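PDB 6PQ9: beta-lactamase from Escherichia coli, which probably hydrolyses beta-lactam antibiotics, opening the lactam ring to a substituted beta-amino acid and so giving resistance, as in other class A beta-lactamases. Local coordinates for residues K71-L82 and I121-S132. The protein carries 1 engineered substitution. Numbering follows the deposited sequence.
Sequences KFHLALAVLDKL and ISEILKATVSRS. With SO4 (sulfate ion), chain L.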
loop_
_atom_site.group_PDB
_atom_site.type_symbol
_atom_site.label_atom_id
_atom_site.label_comp_id
_atom_site.label_asym_id
_atom_site.label_seq_id
_atom_site.Cartn_x
_atom_site.Cartn_y
_atom_site.Cartn_z
ATOM N N LYS A 71 -5.187 -0.264 -1.680
ATOM C CA LYS A 71 -5.486 -1.313 -2.653
ATOM C C LYS A 71 -4.958 -2.670 -2.189
ATOM O O LYS A 71 -5.501 -3.713 -2.571
ATOM C CB LYS A 71 -4.916 -0.946 -4.026
ATOM C CG LYS A 71 -5.768 0.070 -4.787
ATOM C CD LYS A 71 -4.922 1.151 -5.473
ATOM C CE LYS A 71 -5.818 2.292 -6.036
ATOM N NZ LYS A 71 -5.091 3.249 -6.940
ATOM N N PHE A 72 -3.907 -2.675 -1.367
ATOM C CA PHE A 72 -3.469 -3.904 -0.710
ATOM C C PHE A 72 -4.564 -4.447 0.199
ATOM O O PHE A 72 -4.930 -5.627 0.118
ATOM C CB PHE A 72 -2.187 -3.627 0.086
ATOM C CG PHE A 72 -1.775 -4.744 1.004
ATOM C CD1 PHE A 72 -1.297 -5.946 0.491
ATOM C CD2 PHE A 72 -1.858 -4.592 2.388
ATOM C CE1 PHE A 72 -0.909 -6.986 1.350
ATOM C CE2 PHE A 72 -1.465 -5.624 3.248
ATOM C CZ PHE A 72 -0.992 -6.816 2.730
ATOM N N HIS A 73 -5.094 -3.588 1.076
ATOM C CA HIS A 73 -6.186 -3.977 1.965
ATOM C C HIS A 73 -7.362 -4.514 1.169
ATOM O O HIS A 73 -7.957 -5.541 1.522
ATOM C CB HIS A 73 -6.642 -2.777 2.800
ATOM C CG HIS A 73 -5.540 -2.082 3.539
ATOM N ND1 HIS A 73 -4.439 -1.543 2.910
ATOM C CD2 HIS A 73 -5.388 -1.808 4.859
ATOM C CE1 HIS A 73 -3.650 -0.977 3.808
ATOM N NE2 HIS A 73 -4.201 -1.128 4.998
ATOM N N LEU A 74 -7.737 -3.798 0.106
ATOM C CA LEU A 74 -8.829 -4.246 -0.747
ATOM C C LEU A 74 -8.517 -5.603 -1.374
ATOM O O LEU A 74 -9.397 -6.471 -1.460
ATOM C CB LEU A 74 -9.104 -3.197 -1.818
ATOM C CG LEU A 74 -10.125 -3.534 -2.909
ATOM C CD1 LEU A 74 -11.514 -3.780 -2.305
ATOM C CD2 LEU A 74 -10.155 -2.396 -3.912
ATOM N N ALA A 75 -7.264 -5.818 -1.793
ATOM C CA ALA A 75 -6.910 -7.099 -2.403
ATOM C C ALA A 75 -7.078 -8.254 -1.412
ATOM O O ALA A 75 -7.600 -9.317 -1.775
ATOM C CB ALA A 75 -5.481 -7.053 -2.949
ATOM N N LEU A 76 -6.650 -8.059 -0.157
ATOM C CA LEU A 76 -6.948 -9.022 0.907
ATOM C C LEU A 76 -8.438 -9.335 0.976
ATOM O O LEU A 76 -8.842 -10.501 1.020
ATOM C CB LEU A 76 -6.479 -8.483 2.263
ATOM C CG LEU A 76 -4.981 -8.259 2.460
ATOM C CD1 LEU A 76 -4.722 -7.695 3.837
ATOM C CD2 LEU A 76 -4.173 -9.530 2.214
ATOM N N ALA A 77 -9.274 -8.297 0.978
ATOM C CA ALA A 77 -10.703 -8.525 1.133
ATOM C C ALA A 77 -11.272 -9.318 -0.038
ATOM O O ALA A 77 -12.121 -10.198 0.163
ATOM C CB ALA A 77 -11.435 -7.195 1.300
ATOM N N VAL A 78 -10.817 -9.033 -1.268
ATOM C CA VAL A 78 -11.323 -9.740 -2.447
ATOM C C VAL A 78 -10.916 -11.209 -2.400
ATOM O O VAL A 78 -11.726 -12.117 -2.636
ATOM C CB VAL A 78 -10.813 -9.072 -3.740
ATOM C CG1 VAL A 78 -11.149 -9.944 -4.989
ATOM C CG2 VAL A 78 -11.353 -7.648 -3.886
ATOM N N LEU A 79 -9.637 -11.465 -2.107
ATOM C CA LEU A 79 -9.150 -12.837 -2.117
ATOM C C LEU A 79 -9.780 -13.638 -0.993
ATOM O O LEU A 79 -10.142 -14.806 -1.179
ATOM C CB LEU A 79 -7.625 -12.850 -2.021
ATOM C CG LEU A 79 -6.999 -12.282 -3.300
ATOM C CD1 LEU A 79 -5.501 -11.996 -3.141
ATOM C CD2 LEU A 79 -7.282 -13.226 -4.472
ATOM N N ASP A 80 -9.950 -13.011 0.172
ATOM C CA ASP A 80 -10.612 -13.676 1.288
ATOM C C ASP A 80 -12.015 -14.124 0.902
ATOM O O ASP A 80 -12.406 -15.272 1.152
ATOM C CB ASP A 80 -10.655 -12.743 2.494
ATOM C CG ASP A 80 -11.273 -13.404 3.705
ATOM O OD1 ASP A 80 -10.610 -14.305 4.262
ATOM O OD2 ASP A 80 -12.418 -13.038 4.081
ATOM N N LYS A 81 -12.778 -13.228 0.280
ATOM C CA LYS A 81 -14.092 -13.580 -0.247
ATOM C C LYS A 81 -14.009 -14.731 -1.246
ATOM O O LYS A 81 -14.832 -15.648 -1.200
ATOM C CB LYS A 81 -14.716 -12.347 -0.885
ATOM C CG LYS A 81 -15.937 -12.582 -1.748
ATOM C CD LYS A 81 -16.604 -11.236 -1.984
ATOM C CE LYS A 81 -17.715 -11.301 -2.985
ATOM N NZ LYS A 81 -18.786 -12.214 -2.540
ATOM N N LEU A 82 -13.021 -14.710 -2.154
ATOM C CA LEU A 82 -12.865 -15.817 -3.100
ATOM C C LEU A 82 -12.554 -17.120 -2.379
ATOM O O LEU A 82 -13.088 -18.173 -2.741
ATOM C CB LEU A 82 -11.764 -15.525 -4.125
ATOM C CG LEU A 82 -11.887 -14.322 -5.073
ATOM C CD1 LEU A 82 -10.894 -14.446 -6.228
ATOM C CD2 LEU A 82 -13.309 -14.126 -5.583
ATOM N N ILE A 121 -11.449 -11.720 -12.493
ATOM C CA ILE A 121 -11.029 -11.048 -11.267
ATOM C C ILE A 121 -9.504 -10.982 -11.202
ATOM O O ILE A 121 -8.921 -9.973 -10.777
ATOM C CB ILE A 121 -11.654 -11.764 -10.060
ATOM C CG1 ILE A 121 -13.186 -11.616 -10.156
ATOM C CG2 ILE A 121 -11.103 -11.202 -8.753
ATOM C CD1 ILE A 121 -13.981 -12.512 -9.216
ATOM N N SER A 122 -8.843 -12.040 -11.677
ATOM C CA SER A 122 -7.393 -12.059 -11.814
ATOM C C SER A 122 -6.872 -10.822 -12.549
ATOM O O SER A 122 -5.976 -10.122 -12.056
ATOM C CB SER A 122 -6.986 -13.336 -12.543
ATOM O OG SER A 122 -5.593 -13.550 -12.460
ATOM N N GLU A 123 -7.432 -10.523 -13.726
ATOM C CA GLU A 123 -6.926 -9.394 -14.499
ATOM C C GLU A 123 -7.234 -8.057 -13.818
ATOM O O GLU A 123 -6.410 -7.133 -13.857
ATOM C CB GLU A 123 -7.484 -9.416 -15.923
ATOM C CG GLU A 123 -6.911 -8.277 -16.785
ATOM C CD GLU A 123 -7.559 -8.148 -18.159
ATOM O OE1 GLU A 123 -8.206 -9.111 -18.618
ATOM O OE2 GLU A 123 -7.398 -7.080 -18.790
ATOM N N ILE A 124 -8.407 -7.930 -13.190
ATOM C CA ILE A 124 -8.734 -6.697 -12.475
ATOM C C ILE A 124 -7.828 -6.522 -11.259
ATOM O O ILE A 124 -7.401 -5.405 -10.943
ATOM C CB ILE A 124 -10.220 -6.684 -12.072
ATOM C CG1 ILE A 124 -11.116 -6.897 -13.296
ATOM C CG2 ILE A 124 -10.566 -5.376 -11.365
ATOM C CD1 ILE A 124 -12.489 -7.429 -12.964
ATOM N N LEU A 125 -7.532 -7.619 -10.553
ATOM C CA LEU A 125 -6.654 -7.554 -9.390
ATOM C C LEU A 125 -5.232 -7.182 -9.783
ATOM O O LEU A 125 -4.565 -6.419 -9.078
ATOM C CB LEU A 125 -6.647 -8.900 -8.670
ATOM C CG LEU A 125 -7.609 -9.089 -7.509
ATOM C CD1 LEU A 125 -7.506 -10.529 -7.054
ATOM C CD2 LEU A 125 -7.262 -8.114 -6.396
ATOM N N LYS A 126 -4.734 -7.769 -10.868
ATOM C CA LYS A 126 -3.397 -7.447 -11.340
ATOM C C LYS A 126 -3.280 -5.953 -11.652
ATOM O O LYS A 126 -2.352 -5.279 -11.186
ATOM C CB LYS A 126 -3.075 -8.317 -12.558
ATOM C CG LYS A 126 -1.822 -7.924 -13.320
ATOM C CD LYS A 126 -0.555 -8.302 -12.561
ATOM C CE LYS A 126 0.671 -8.148 -13.442
ATOM N NZ LYS A 126 1.920 -7.986 -12.639
ATOM N N ALA A 127 -4.243 -5.410 -12.406
ATOM C CA ALA A 127 -4.240 -3.977 -12.705
ATOM C C ALA A 127 -4.276 -3.133 -11.433
ATOM O O ALA A 127 -3.589 -2.107 -11.334
ATOM C CB ALA A 127 -5.438 -3.619 -13.589
ATOM N N THR A 128 -5.105 -3.530 -10.465
ATOM C CA THR A 128 -5.301 -2.721 -9.270
ATOM C C THR A 128 -4.069 -2.737 -8.370
ATOM O O THR A 128 -3.649 -1.688 -7.871
ATOM C CB THR A 128 -6.529 -3.223 -8.518
ATOM O OG1 THR A 128 -7.659 -3.213 -9.401
ATOM C CG2 THR A 128 -6.809 -2.361 -7.288
ATOM N N VAL A 129 -3.470 -3.905 -8.154
ATOM C CA VAL A 129 -2.349 -4.002 -7.217
ATOM C C VAL A 129 -1.026 -3.646 -7.881
ATOM O O VAL A 129 -0.264 -2.831 -7.358
ATOM C CB VAL A 129 -2.282 -5.404 -6.582
ATOM C CG1 VAL A 129 -1.087 -5.468 -5.637
ATOM C CG2 VAL A 129 -3.593 -5.717 -5.858
ATOM N N SER A 130 -0.707 -4.261 -9.022
ATOM C CA SER A 130 0.595 -4.009 -9.635
ATOM C C SER A 130 0.667 -2.660 -10.324
ATOM O O SER A 130 1.742 -2.054 -10.369
ATOM C CB SER A 130 0.935 -5.095 -10.649
ATOM O OG SER A 130 1.176 -6.316 -9.985
ATOM N N ARG A 131 -0.446 -2.184 -10.880
ATOM C CA ARG A 131 -0.447 -0.951 -11.656
ATOM C C ARG A 131 -1.325 0.123 -11.037
ATOM O O ARG A 131 -1.466 1.202 -11.626
ATOM C CB ARG A 131 -0.895 -1.223 -13.108
ATOM C CG ARG A 131 -0.012 -2.207 -13.855
ATOM C CD ARG A 131 -0.066 -1.988 -15.360
ATOM N NE ARG A 131 0.571 -0.717 -15.725
ATOM C CZ ARG A 131 0.485 -0.130 -16.920
ATOM N NH1 ARG A 131 -0.214 -0.690 -17.913
ATOM N NH2 ARG A 131 1.111 1.029 -17.122
ATOM N N SER A 132 -1.950 -0.158 -9.890
ATOM C CA SER A 132 -2.641 0.852 -9.090
ATOM C C SER A 132 -3.860 1.437 -9.805
ATOM O O SER A 132 -4.246 2.582 -9.552
ATOM C CB SER A 132 -1.672 1.958 -8.665
ATOM O OG SER A 132 -2.161 2.608 -7.508
HETATM S S SO4 L . -2.042 5.738 -6.187
HETATM O O1 SO4 L . -1.061 4.661 -6.315
HETATM O O2 SO4 L . -3.374 5.179 -6.406
HETATM O O3 SO4 L . -2.000 6.339 -4.849
HETATM O O4 SO4 L . -1.723 6.750 -7.178
#
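K71 NZ is gripped from several directions where the helix of 71-82 meets the turn ending 121-132. K71 NZ donates to S132 O at 2.8 Å, from above the carbonyl plane (49° out of it), and to S132 OG at 3.1 Å. A third bond runs from K71 NZ to O2 of a sulfate, 2.6 Å away, and N134 OD1 is a further partner. S132 OG in turn donates to sulfate O1 at 2.6 Å, so one anion bridges both side chains. A bend at chi2 (137°), followed by an extended CD-CE end, carries the amine past T128 to this site. On the way K71 CG lies 3.6 Å from T128 CG2; T128 OG1 instead bonds back to I124 O, on the opposite face of that carbonyl from T128 N.

Beyond this polar end the contact is aliphatic. A75 CB rests 3.7 Å from V129 CG2 and also meets L125 CD2. The other L125 branch, CD1, crosses to L79 CD2 at 3.7 Å, while I121 sets CG2 against L82 CD1 and CD1 against L82 CD2.

K71 belongs to the S-x-x-K motif, whose serine is here the engineered G68, and S132 opens the SDN motif; the sulfate, also held by the backbone N of G68 and S239, thus marks the active site. The helix segments run nearly antiparallel (157°), their axes 9.6 Å apart. Helix 203-214 flanks L79 and V129, helix 134-144 covers L82 and I121, and K236 on strand 233-239 bonds S132 OG across the cleft between the all-helical domain and the five-stranded sheet of the alpha/beta domain.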